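Local coordinates for protein probable enoyl-CoA hydratase/isomerase (Pseudomonas aeruginosa PAO1, PDB 5WYD) that probably works as a crotonase-family enoyl-CoA hydratase or isomerase, with an implied role in making a diffusible signal factor (DSF), at residues A63-G68 and G202-L207; A28-N33 and E53-D58; A140-P145 and G189-V194. The protein carries 1 engineered substitution. All coordinates share one frame; numbering follows the deposited sequence.

Contact 1 (A63-G68 and G202-L207); sequences ALVVTG and GAALLL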
ATOM      1  N   ALA A  63     -12.158 -14.825 -26.216  1.00 28.62           N
ATOM      2  CA  ALA A  63     -10.917 -14.145 -26.556  1.00 31.11           C
ATOM      3  C   ALA A  63     -11.215 -12.877 -27.336  1.00 28.25           C
ATOM      4  O   ALA A  63     -12.302 -12.713 -27.878  1.00 37.93           O
ATOM      5  CB  ALA A  63      -9.963 -15.044 -27.352  1.00 31.06           C
ATOM      6  N   LEU A  64     -10.267 -11.944 -27.302  1.00 30.21           N
ATOM      7  CA  LEU A  64     -10.332 -10.688 -28.037  1.00 21.75           C
ATOM      8  C   LEU A  64      -9.027 -10.421 -28.776  1.00 37.02           C
ATOM      9  O   LEU A  64      -7.945 -10.699 -28.252  1.00 50.66           O
ATOM     10  CB  LEU A  64     -10.661  -9.532 -27.093  1.00 40.80           C
ATOM     11  CG  LEU A  64     -10.849  -8.089 -27.539  1.00 41.58           C
ATOM     12  CD1 LEU A  64     -11.517  -7.377 -26.395  1.00 36.12           C
ATOM     13  CD2 LEU A  64      -9.543  -7.383 -27.869  1.00 46.95           C
ATOM     14  N   VAL A  65      -9.139  -9.904 -30.000  1.00 36.66           N
ATOM     15  CA  VAL A  65      -8.000  -9.514 -30.821  1.00 33.41           C
ATOM     16  C   VAL A  65      -8.261  -8.112 -31.352  1.00 34.42           C
ATOM     17  O   VAL A  65      -9.408  -7.771 -31.668  1.00 34.24           O
ATOM     18  CB  VAL A  65      -7.746 -10.515 -31.970  1.00 44.17           C
ATOM     19  CG1 VAL A  65      -6.599 -10.050 -32.877  1.00 30.63           C
ATOM     20  CG2 VAL A  65      -7.455 -11.909 -31.399  1.00 49.36           C
ATOM     21  N   VAL A  66      -7.234  -7.267 -31.314  1.00 26.38           N
ATOM     22  CA  VAL A  66      -7.274  -5.924 -31.891  1.00 42.57           C
ATOM     23  C   VAL A  66      -6.079  -5.734 -32.819  1.00 37.49           C
ATOM     24  O   VAL A  66      -4.934  -5.971 -32.420  1.00 36.48           O
ATOM     25  CB  VAL A  66      -7.302  -4.826 -30.817  1.00 40.68           C
ATOM     26  CG1 VAL A  66      -8.558  -4.944 -30.018  1.00 43.39           C
ATOM     27  CG2 VAL A  66      -6.105  -4.961 -29.907  1.00 49.12           C
ATOM     28  N   THR A  67      -6.338  -5.252 -34.034  1.00 45.45           N
ATOM     29  CA  THR A  67      -5.285  -5.020 -35.015  1.00 53.26           C
ATOM     30  C   THR A  67      -5.577  -3.713 -35.740  1.00 60.20           C
ATOM     31  O   THR A  67      -6.717  -3.239 -35.756  1.00 72.53           O
ATOM     32  CB  THR A  67      -5.168  -6.187 -36.024  1.00 43.24           C
ATOM     33  OG1 THR A  67      -3.957  -6.070 -36.784  1.00 43.82           O
ATOM     34  CG2 THR A  67      -6.327  -6.158 -36.991  1.00 42.67           C
ATOM     35  N   GLY A  68      -4.535  -3.123 -36.315  1.00 62.94           N
ATOM     36  CA  GLY A  68      -4.707  -1.880 -37.036  1.00 65.77           C
ATOM     37  C   GLY A  68      -5.009  -2.104 -38.508  1.00 74.42           C
ATOM     38  O   GLY A  68      -4.344  -2.883 -39.196  1.00 82.78           O
ATOM     39  N   GLY A 202      -3.436 -13.470 -38.392  1.00 30.77           N
ATOM     40  CA  GLY A 202      -3.711 -14.890 -38.355  1.00 23.17           C
ATOM     41  C   GLY A 202      -3.199 -15.507 -37.078  1.00 29.93           C
ATOM     42  O   GLY A 202      -3.940 -16.194 -36.369  1.00 31.88           O
ATOM     43  N   ALA A 203      -1.969 -15.156 -36.701  1.00 39.32           N
ATOM     44  CA  ALA A 203      -1.376 -15.715 -35.492  1.00 46.15           C
ATOM     45  C   ALA A 203      -2.200 -15.350 -34.266  1.00 48.50           C
ATOM     46  O   ALA A 203      -2.468 -16.205 -33.408  1.00 51.23           O
ATOM     47  CB  ALA A 203       0.068 -15.223 -35.333  1.00 28.58           C
ATOM     48  N   ALA A 204      -2.648 -14.099 -34.187  1.00 29.71           N
ATOM     49  CA  ALA A 204      -3.444 -13.691 -33.036  1.00 43.05           C
ATOM     50  C   ALA A 204      -4.744 -14.489 -32.948  1.00 35.64           C
ATOM     51  O   ALA A 204      -5.150 -14.907 -31.860  1.00 37.50           O
ATOM     52  CB  ALA A 204      -3.716 -12.191 -33.103  1.00 31.68           C
ATOM     53  N   LEU A 205      -5.425 -14.683 -34.079  1.00 33.94           N
ATOM     54  CA  LEU A 205      -6.646 -15.478 -34.091  1.00 35.94           C
ATOM     55  C   LEU A 205      -6.351 -16.907 -33.696  1.00 41.37           C
ATOM     56  O   LEU A 205      -7.126 -17.535 -32.961  1.00 43.58           O
ATOM     57  CB  LEU A 205      -7.249 -15.463 -35.481  1.00 37.04           C
ATOM     58  CG  LEU A 205      -7.705 -14.100 -35.960  1.00 35.38           C
ATOM     59  CD1 LEU A 205      -8.134 -14.199 -37.411  1.00 55.97           C
ATOM     60  CD2 LEU A 205      -8.849 -13.648 -35.108  1.00 32.97           C
ATOM     61  N   LEU A 206      -5.250 -17.451 -34.221  1.00 40.31           N
ATOM     62  CA  LEU A 206      -4.880 -18.806 -33.866  1.00 48.43           C
ATOM     63  C   LEU A 206      -4.556 -18.876 -32.383  1.00 46.62           C
ATOM     64  O   LEU A 206      -5.075 -19.750 -31.678  1.00 34.51           O
ATOM     65  CB  LEU A 206      -3.728 -19.282 -34.765  1.00 53.81           C
ATOM     66  CG  LEU A 206      -3.085 -20.667 -34.595  1.00 69.15           C
ATOM     67  CD1 LEU A 206      -2.124 -20.862 -33.423  1.00 70.60           C
ATOM     68  CD2 LEU A 206      -4.257 -21.614 -34.413  1.00 72.75           C
ATOM     69  N   LEU A 207      -3.780 -17.904 -31.871  1.00 35.70           N
ATOM     70  CA  LEU A 207      -3.485 -17.913 -30.442  1.00 47.53           C
ATOM     71  C   LEU A 207      -4.777 -17.781 -29.650  1.00 42.48           C
ATOM     72  O   LEU A 207      -4.995 -18.506 -28.672  1.00 37.60           O
ATOM     73  CB  LEU A 207      -2.532 -16.762 -30.076  1.00 42.98           C
ATOM     74  CG  LEU A 207      -1.909 -16.637 -28.665  1.00 31.96           C
ATOM     75  CD1 LEU A 207      -0.863 -15.512 -28.623  1.00 39.75           C
ATOM     76  CD2 LEU A 207      -2.854 -16.485 -27.503  1.00 17.34           C
TER

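Contact 2 (A28-N33 and E53-D58); sequences ALITIN and EHLNRD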
ATOM      1  N   ALA A  28     -13.707 -12.585 -30.645  1.00 44.79           N
ATOM      2  CA  ALA A  28     -14.267 -11.403 -31.286  1.00 44.64           C
ATOM      3  C   ALA A  28     -13.146 -10.529 -31.830  1.00 52.39           C
ATOM      4  O   ALA A  28     -12.255 -10.122 -31.079  1.00 51.12           O
ATOM      5  CB  ALA A  28     -15.124 -10.605 -30.310  1.00 55.17           C
ATOM      6  N   LEU A  29     -13.213 -10.218 -33.123  1.00 59.17           N
ATOM      7  CA  LEU A  29     -12.198  -9.430 -33.809  1.00 53.48           C
ATOM      8  C   LEU A  29     -12.658  -7.995 -33.974  1.00 51.64           C
ATOM      9  O   LEU A  29     -13.672  -7.729 -34.627  1.00 61.02           O
ATOM     10  CB  LEU A  29     -11.878 -10.010 -35.182  1.00 61.22           C
ATOM     11  CG  LEU A  29     -11.019  -9.068 -36.034  1.00 57.49           C
ATOM     12  CD1 LEU A  29      -9.686  -8.725 -35.395  1.00 43.66           C
ATOM     13  CD2 LEU A  29     -10.844  -9.667 -37.417  1.00 84.74           C
ATOM     14  N   ILE A  30     -11.866  -7.081 -33.431  1.00 50.41           N
ATOM     15  CA  ILE A  30     -12.109  -5.650 -33.491  1.00 45.51           C
ATOM     16  C   ILE A  30     -10.985  -5.004 -34.270  1.00 50.45           C
ATOM     17  O   ILE A  30      -9.817  -5.152 -33.904  1.00 48.14           O
ATOM     18  CB  ILE A  30     -12.161  -5.039 -32.094  1.00 31.53           C
ATOM     19  CG1 ILE A  30     -13.091  -5.878 -31.234  1.00 56.38           C
ATOM     20  CG2 ILE A  30     -12.565  -3.606 -32.212  1.00 40.29           C
ATOM     21  CD1 ILE A  30     -13.142  -5.420 -29.801  1.00 56.19           C
ATOM     22  N   THR A  31     -11.327  -4.243 -35.296  1.00 51.04           N
ATOM     23  CA  THR A  31     -10.311  -3.578 -36.082  1.00 51.94           C
ATOM     24  C   THR A  31     -10.567  -2.081 -36.032  1.00 51.66           C
ATOM     25  O   THR A  31     -11.711  -1.636 -36.191  1.00 45.36           O
ATOM     26  CB  THR A  31     -10.324  -4.089 -37.513  1.00 56.01           C
ATOM     27  OG1 THR A  31     -10.027  -5.490 -37.505  1.00 79.46           O
ATOM     28  CG2 THR A  31      -9.223  -3.399 -38.310  1.00 43.51           C
ATOM     29  N   ILE A  32      -9.523  -1.325 -35.684  1.00 45.24           N
ATOM     30  CA  ILE A  32      -9.575   0.125 -35.794  1.00 41.49           C
ATOM     31  C   ILE A  32      -9.462   0.473 -37.261  1.00 61.32           C
ATOM     32  O   ILE A  32      -8.500   0.066 -37.928  1.00 57.01           O
ATOM     33  CB  ILE A  32      -8.400   0.779 -35.072  1.00 43.39           C
ATOM     34  CG1 ILE A  32      -8.153   0.126 -33.741  1.00 57.59           C
ATOM     35  CG2 ILE A  32      -8.670   2.270 -34.912  1.00 33.89           C
ATOM     36  CD1 ILE A  32      -6.910   0.662 -33.120  1.00 73.38           C
ATOM     37  N   ASN A  33     -10.368   1.296 -37.747  1.00 63.46           N
ATOM     38  CA  ASN A  33     -10.386   1.661 -39.145  1.00 54.79           C
ATOM     39  C   ASN A  33     -10.568   3.164 -39.240  1.00 41.64           C
ATOM     40  O   ASN A  33     -11.627   3.647 -39.620  1.00 65.95           O
ATOM     41  CB  ASN A  33     -11.474   0.889 -39.868  1.00 55.75           C
ATOM     42  CG  ASN A  33     -11.400   1.016 -41.344  1.00 65.58           C
ATOM     43  OD1 ASN A  33     -10.567   1.741 -41.886  1.00 56.01           O
ATOM     44  ND2 ASN A  33     -12.287   0.305 -42.023  1.00 79.03           N
ATOM     45  N   GLU A  53     -17.743  -3.534 -22.842  1.00 24.49           N
ATOM     46  CA  GLU A  53     -18.821  -3.871 -21.926  1.00 36.50           C
ATOM     47  C   GLU A  53     -19.796  -4.850 -22.542  1.00 38.01           C
ATOM     48  O   GLU A  53     -20.307  -5.740 -21.854  1.00 41.99           O
ATOM     49  CB  GLU A  53     -19.554  -2.625 -21.496  1.00 37.77           C
ATOM     50  CG  GLU A  53     -18.640  -1.605 -20.906  1.00 26.32           C
ATOM     51  CD  GLU A  53     -19.394  -0.372 -20.543  1.00 37.37           C
ATOM     52  OE1 GLU A  53     -20.621  -0.365 -20.774  1.00 47.87           O
ATOM     53  OE2 GLU A  53     -18.768   0.598 -20.078  1.00 46.26           O
ATOM     54  N   HIS A  54     -20.125  -4.662 -23.817  1.00 41.18           N
ATOM     55  CA  HIS A  54     -21.010  -5.605 -24.475  1.00 34.58           C
ATOM     56  C   HIS A  54     -20.350  -6.968 -24.545  1.00 30.68           C
ATOM     57  O   HIS A  54     -21.002  -7.997 -24.341  1.00 35.49           O
ATOM     58  CB  HIS A  54     -21.341  -5.091 -25.872  1.00 49.45           C
ATOM     59  CG  HIS A  54     -22.356  -3.991 -25.878  1.00 68.63           C
ATOM     60  ND1 HIS A  54     -22.034  -2.696 -25.539  1.00 64.18           N
ATOM     61  CD2 HIS A  54     -23.670  -3.981 -26.209  1.00 73.42           C
ATOM     62  CE1 HIS A  54     -23.111  -1.937 -25.641  1.00 67.90           C
ATOM     63  NE2 HIS A  54     -24.116  -2.690 -26.053  1.00 68.73           N
ATOM     64  N   LEU A  55     -19.047  -6.980 -24.838  1.00 29.83           N
ATOM     65  CA  LEU A  55     -18.307  -8.229 -24.939  1.00 35.94           C
ATOM     66  C   LEU A  55     -18.272  -8.947 -23.598  1.00 37.29           C
ATOM     67  O   LEU A  55     -18.503 -10.165 -23.516  1.00 32.72           O
ATOM     68  CB  LEU A  55     -16.893  -7.924 -25.422  1.00 33.83           C
ATOM     69  CG  LEU A  55     -16.786  -7.309 -26.814  1.00 33.70           C
ATOM     70  CD1 LEU A  55     -15.333  -7.120 -27.200  1.00 23.67           C
ATOM     71  CD2 LEU A  55     -17.563  -8.106 -27.857  1.00 31.59           C
ATOM     72  N   ASN A  56     -18.063  -8.184 -22.530  1.00 35.77           N
ATOM     73  CA  ASN A  56     -18.065  -8.764 -21.201  1.00 30.15           C
ATOM     74  C   ASN A  56     -19.388  -9.418 -20.904  1.00 40.30           C
ATOM     75  O   ASN A  56     -19.443 -10.405 -20.178  1.00 58.75           O
ATOM     76  CB  ASN A  56     -17.799  -7.690 -20.169  1.00 31.45           C
ATOM     77  CG  ASN A  56     -16.383  -7.310 -20.126  1.00 44.01           C
ATOM     78  OD1 ASN A  56     -16.028  -6.198 -19.760  1.00 65.89           O
ATOM     79  ND2 ASN A  56     -15.537  -8.241 -20.507  1.00 43.07           N
ATOM     80  N   ARG A  57     -20.476  -8.817 -21.357  1.00 40.20           N
ATOM     81  CA  ARG A  57     -21.773  -9.426 -21.128  1.00 47.96           C
ATOM     82  C   ARG A  57     -21.940 -10.735 -21.895  1.00 50.21           C
ATOM     83  O   ARG A  57     -22.526 -11.687 -21.369  1.00 59.54           O
ATOM     84  CB  ARG A  57     -22.867  -8.439 -21.489  1.00 54.16           C
ATOM     85  CG  ARG A  57     -22.857  -7.216 -20.600  1.00 61.43           C
ATOM     86  CD  ARG A  57     -24.125  -6.414 -20.824  1.00 61.18           C
ATOM     87  NE  ARG A  57     -24.120  -5.165 -20.079  1.00 71.90           N
ATOM     88  CZ  ARG A  57     -23.724  -4.001 -20.589  1.00 73.47           C
ATOM     89  NH1 ARG A  57     -23.300  -3.937 -21.845  1.00 62.78           N
ATOM     90  NH2 ARG A  57     -23.745  -2.902 -19.845  1.00 75.17           N
ATOM     91  N   ASP A  58     -21.455 -10.807 -23.135  1.00 40.74           N
ATOM     92  CA  ASP A  58     -21.650 -12.015 -23.920  1.00 33.24           C
ATOM     93  C   ASP A  58     -20.793 -13.165 -23.415  1.00 35.83           C
ATOM     94  O   ASP A  58     -19.568 -13.036 -23.315  1.00 45.88           O
ATOM     95  CB  ASP A  58     -21.327 -11.751 -25.376  1.00 33.43           C
ATOM     96  CG  ASP A  58     -21.807 -12.853 -26.252  1.00 30.22           C
ATOM     97  OD1 ASP A  58     -22.138 -13.929 -25.708  1.00 28.87           O
ATOM     98  OD2 ASP A  58     -21.889 -12.643 -27.477  1.00 44.55           O
TER

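Contact 3 (A140-P145 and G189-V194); sequences AQMALP and GLVEQV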
ATOM      1  N   ALA A 140       7.119  -3.539 -37.572  1.00 69.59           N
ATOM      2  CA  ALA A 140       6.503  -2.519 -36.742  1.00 70.62           C
ATOM      3  C   ALA A 140       7.502  -1.900 -35.776  1.00 60.57           C
ATOM      4  O   ALA A 140       8.404  -2.571 -35.272  1.00 49.66           O
ATOM      5  CB  ALA A 140       5.327  -3.122 -35.973  1.00 59.71           C
ATOM      6  N   GLN A 141       7.372  -0.587 -35.598  1.00 63.31           N
ATOM      7  CA  GLN A 141       8.157   0.191 -34.660  1.00 48.64           C
ATOM      8  C   GLN A 141       7.214   0.844 -33.675  1.00 59.77           C
ATOM      9  O   GLN A 141       6.209   1.447 -34.068  1.00 68.73           O
ATOM     10  CB  GLN A 141       9.016   1.243 -35.343  1.00 53.76           C
ATOM     11  CG  GLN A 141      10.146   0.697 -36.175  1.00 46.93           C
ATOM     12  CD  GLN A 141      10.877   1.799 -36.883  1.00 59.38           C
ATOM     13  OE1 GLN A 141      10.345   2.897 -37.036  1.00 69.44           O
ATOM     14  NE2 GLN A 141      12.121   1.541 -37.279  1.00 63.40           N
ATOM     15  N   MET A 142       7.547   0.719 -32.400  1.00 62.63           N
ATOM     16  CA  MET A 142       6.722   1.225 -31.318  1.00 51.73           C
ATOM     17  C   MET A 142       7.500   2.180 -30.440  1.00 51.64           C
ATOM     18  O   MET A 142       8.580   1.842 -29.956  1.00 56.12           O
ATOM     19  CB  MET A 142       6.200   0.074 -30.488  1.00 52.64           C
ATOM     20  CG  MET A 142       5.507  -0.947 -31.307  1.00 47.78           C
ATOM     21  SD  MET A 142       5.844  -2.535 -30.588  1.00 72.17           S
ATOM     22  CE  MET A 142       7.598  -2.709 -30.965  1.00 55.94           C
ATOM     23  N   ALA A 143       6.929   3.350 -30.211  1.00 43.29           N
ATOM     24  CA  ALA A 143       7.564   4.321 -29.353  1.00 32.16           C
ATOM     25  C   ALA A 143       6.508   5.260 -28.822  1.00 45.98           C
ATOM     26  O   ALA A 143       5.340   5.219 -29.226  1.00 41.21           O
ATOM     27  CB  ALA A 143       8.642   5.112 -30.077  1.00 43.62           C
ATOM     28  N   LEU A 144       6.908   5.994 -27.799  1.00 53.73           N
ATOM     29  CA  LEU A 144       6.077   7.077 -27.305  1.00 57.96           C
ATOM     30  C   LEU A 144       6.717   8.404 -27.685  1.00 49.00           C
ATOM     31  O   LEU A 144       7.729   8.798 -27.080  1.00 51.37           O
ATOM     32  CB  LEU A 144       5.893   6.971 -25.794  1.00 54.69           C
ATOM     33  CG  LEU A 144       5.181   5.687 -25.352  1.00 46.93           C
ATOM     34  CD1 LEU A 144       5.022   5.649 -23.848  1.00 43.46           C
ATOM     35  CD2 LEU A 144       3.821   5.506 -26.037  1.00 46.74           C
ATOM     36  N   PRO A 145       6.132   9.149 -28.617  1.00 47.78           N
ATOM     37  CA  PRO A 145       6.717  10.414 -29.079  1.00 53.63           C
ATOM     38  C   PRO A 145       6.046  11.628 -28.458  1.00 51.66           C
ATOM     39  O   PRO A 145       6.338  12.752 -28.878  1.00 54.45           O
ATOM     40  CB  PRO A 145       6.396  10.384 -30.577  1.00 65.41           C
ATOM     41  CG  PRO A 145       5.040   9.679 -30.606  1.00 60.29           C
ATOM     42  CD  PRO A 145       5.082   8.647 -29.516  1.00 46.68           C
ATOM     43  N   GLY A 189      11.067  -7.684 -23.637  1.00 29.41           N
ATOM     44  CA  GLY A 189       9.828  -8.184 -23.066  1.00 28.04           C
ATOM     45  C   GLY A 189       8.595  -7.350 -23.366  1.00 32.94           C
ATOM     46  O   GLY A 189       7.511  -7.625 -22.810  1.00 20.74           O
ATOM     47  N   LEU A 190       8.730  -6.318 -24.194  1.00 23.82           N
ATOM     48  CA  LEU A 190       7.567  -5.541 -24.604  1.00 31.47           C
ATOM     49  C   LEU A 190       6.585  -6.380 -25.406  1.00 30.86           C
ATOM     50  O   LEU A 190       5.373  -6.234 -25.251  1.00 30.35           O
ATOM     51  CB  LEU A 190       8.009  -4.334 -25.413  1.00 27.52           C
ATOM     52  CG  LEU A 190       6.885  -3.560 -26.068  1.00 35.54           C
ATOM     53  CD1 LEU A 190       5.835  -3.134 -25.062  1.00 36.57           C
ATOM     54  CD2 LEU A 190       7.510  -2.342 -26.732  1.00 33.00           C
ATOM     55  N   VAL A 191       7.083  -7.245 -26.283  1.00 39.15           N
ATOM     56  CA  VAL A 191       6.241  -8.114 -27.089  1.00 30.20           C
ATOM     57  C   VAL A 191       6.586  -9.560 -26.749  1.00 37.42           C
ATOM     58  O   VAL A 191       7.759  -9.895 -26.537  1.00 33.97           O
ATOM     59  CB  VAL A 191       6.391  -7.827 -28.593  1.00 45.14           C
ATOM     60  CG1 VAL A 191       5.872  -6.435 -28.896  1.00 54.77           C
ATOM     61  CG2 VAL A 191       7.826  -7.977 -29.055  1.00 54.34           C
ATOM     62  N   GLU A 192       5.544 -10.367 -26.539  1.00 31.65           N
ATOM     63  CA  GLU A 192       5.725 -11.790 -26.274  1.00 35.57           C
ATOM     64  C   GLU A 192       6.204 -12.563 -27.499  1.00 24.98           C
ATOM     65  O   GLU A 192       6.887 -13.577 -27.354  1.00 37.13           O
ATOM     66  CB  GLU A 192       4.451 -12.409 -25.708  1.00 33.46           C
ATOM     67  CG  GLU A 192       4.146 -11.902 -24.321  1.00 36.23           C
ATOM     68  CD  GLU A 192       3.828 -10.441 -24.307  1.00 30.41           C
ATOM     69  OE1 GLU A 192       2.961 -10.068 -25.130  1.00 16.58           O
ATOM     70  OE2 GLU A 192       4.484  -9.676 -23.552  1.00 18.94           O
ATOM     71  N   GLN A 193       5.735 -12.207 -28.693  1.00 42.63           N
ATOM     72  CA  GLN A 193       6.136 -12.922 -29.908  1.00 56.66           C
ATOM     73  C   GLN A 193       6.343 -11.977 -31.092  1.00 50.02           C
ATOM     74  O   GLN A 193       5.718 -10.919 -31.181  1.00 61.36           O
ATOM     75  CB  GLN A 193       5.101 -14.004 -30.280  1.00 50.22           C
ATOM     76  CG  GLN A 193       5.310 -14.612 -31.653  1.00 39.15           C
ATOM     77  CD  GLN A 193       4.247 -15.600 -32.013  1.00 48.64           C
ATOM     78  OE1 GLN A 193       3.374 -15.903 -31.198  1.00 36.09           O
ATOM     79  NE2 GLN A 193       4.278 -16.087 -33.259  1.00 45.88           N
ATOM     80  N   VAL A 194       7.205 -12.403 -32.030  1.00 55.37           N
ATOM     81  CA  VAL A 194       7.486 -11.688 -33.275  1.00 53.10           C
ATOM     82  C   VAL A 194       7.011 -12.580 -34.408  1.00 53.61           C
ATOM     83  O   VAL A 194       7.148 -13.808 -34.347  1.00 66.79           O
ATOM     84  CB  VAL A 194       8.976 -11.334 -33.486  1.00 57.72           C
ATOM     85  CG1 VAL A 194       9.207 -10.792 -34.905  1.00 46.02           C
ATOM     86  CG2 VAL A 194       9.434 -10.352 -32.461  1.00 61.29           C
TER

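Contact 1 (A63-G68 and G202-L207)
Val65 meets Ala204 where a strand of the central sheet runs beneath a helix, and the contact is easily followed outward along the valine. Its CB points at the helix and branches at once into two methyls with separate tasks. CG1 is anti to the backbone N (chi1 177°), and it comes down on the methyl of Ala204, with Val65 CG1 to Ala204 CB at 3.6 Å. The other branch, CG2, faces the peptide carbonyl of Ala204, 3.8 Å from its O. CG2 is also approached by Leu205, whose CB starts away from the strand but whose chain turns back, so that Val65 CG2 and Leu205 CD2 are 4.3 Å apart. Ala204 thus meets both branches of the valine, CG1 more closely, and its small side chain lets the helix backbone come near the sheet, the CA atoms of Val65 and Ala204 being 6.6 Å apart. No hydrogen bond crosses. The same alanine also touches Ala115 and Ile135 on two further strands, while Leu207 packs on Cys176 of a second subunit. A helix packed on a largely parallel sheet is the usual alpha/beta arrangement, here within the crotonase fold.

Contact 2 (A28-N33 and E53-D58)
Ile30 turns its CG1 branch anti to the carbonyl carbon (chi1 -49°) and carries it straight on to CD1 (chi2 176°), toward Leu55, where CG likewise stands anti to the carbonyl carbon and CD1 is anti to CA (chi2 -177°). Each residue therefore spends its length on crossing the gap, and they meet tip to tip, Ile30 CD1 to Leu55 CD1 at 3.8 Å. The second leucine methyl reaches the next strand position that faces the helix, where Leu55 CD2 lies 4.3 Å from Ala28 CB. One forked residue thus serves two strand positions, a long side chain against one branch and a short one against the other. The nearest CA atoms, those of Ala28 and Leu55, are 8.2 Å apart.

These residues belong to a beta-alpha-beta unit made of strand 27-32, helix 42-57 and strand 63-68, with the two strands parallel and adjacent in the sheet. Leu55 lies near the end of the helix and also touches Leu64 of the following strand, so it packs on both strands that the helix connects. All three residues of the contact are buried and purely apolar.

The helix ends just beyond: Asp58 is the first residue to leave helical geometry, and its OD1 accepts a hydrogen bond from the backbone N of Asp60 in the turn that leads on. On another side of the helix Arg57 NH1 rests 4.1 Å above the ring plane of His54, over its centre, and the ND1 of that histidine is hydrogen-bonded to Gln50 O.

Contact 3 (A140-P145 and G189-V194)
Backbones stand well apart where Met142 faces Leu190, their CA atoms 9.6 Å from each other, and side chains alone bridge the gap between a weakly bonded strand and the turn that follows helix 182-188. This belongs to the crotonase fold: strand 142-143 pairs in parallel with strand 119-121 in a small second sheet, while strand 193-195 is an outermost strand of the main sheet within this chain. The helix before it ends in a Schellman motif at Gly189, whose phi is positive (88°); the next two residues, Leu190 and Val191, both point toward the methionine.

Met142 reaches out with its sulfur. SD lies 4.2 Å from Leu190 CD2 and 4.3 Å from Val191 CG1, so that one thioether meets a methyl from each of two successive residues. With CG of Leu190 anti to the backbone N (chi1 171°) and chi2 at 55°, CD2 continues the chain roughly anti to CA and ends beside the sulfur. These are loose, apolar contacts without hydrogen bonds, and Ala185 of helix 182-188 touches all three residues.

The neighbouring Gln141 and Ala143 touch Arg179, which with Lys72 and Phe73 lines the pocket of a bound pentanedial, a molecule about 12 Å from the Met142 side chain. Arg134 holds the segment 189-194 at two points: its NE is hydrogen-bonded to Leu190 O, and its NH2 forms a salt bridge with Glu192 OE2.

How the contacts relate
From the N terminus, the chain first closes a short loop at contact 2, where helix 42-57 folds back on strand 27-32. It then enters strand 63-68, the neighbour of that strand, which opens contact 1; probable hydrogen bonds, Val65 O to Ile30 N and Ala63 O to Ala28 N, couple the two contacts directly. Contact 1 closes only at helix 200-211, and within its long loop contact 3 is nested, tying the small second sheet to the approach to strand 193-195, which is followed in the chain by that helix. Contacts 2 and 3 lie on opposite sides of the chain's centre, about 23 Å apart between centres, yet both reach the same main sheet.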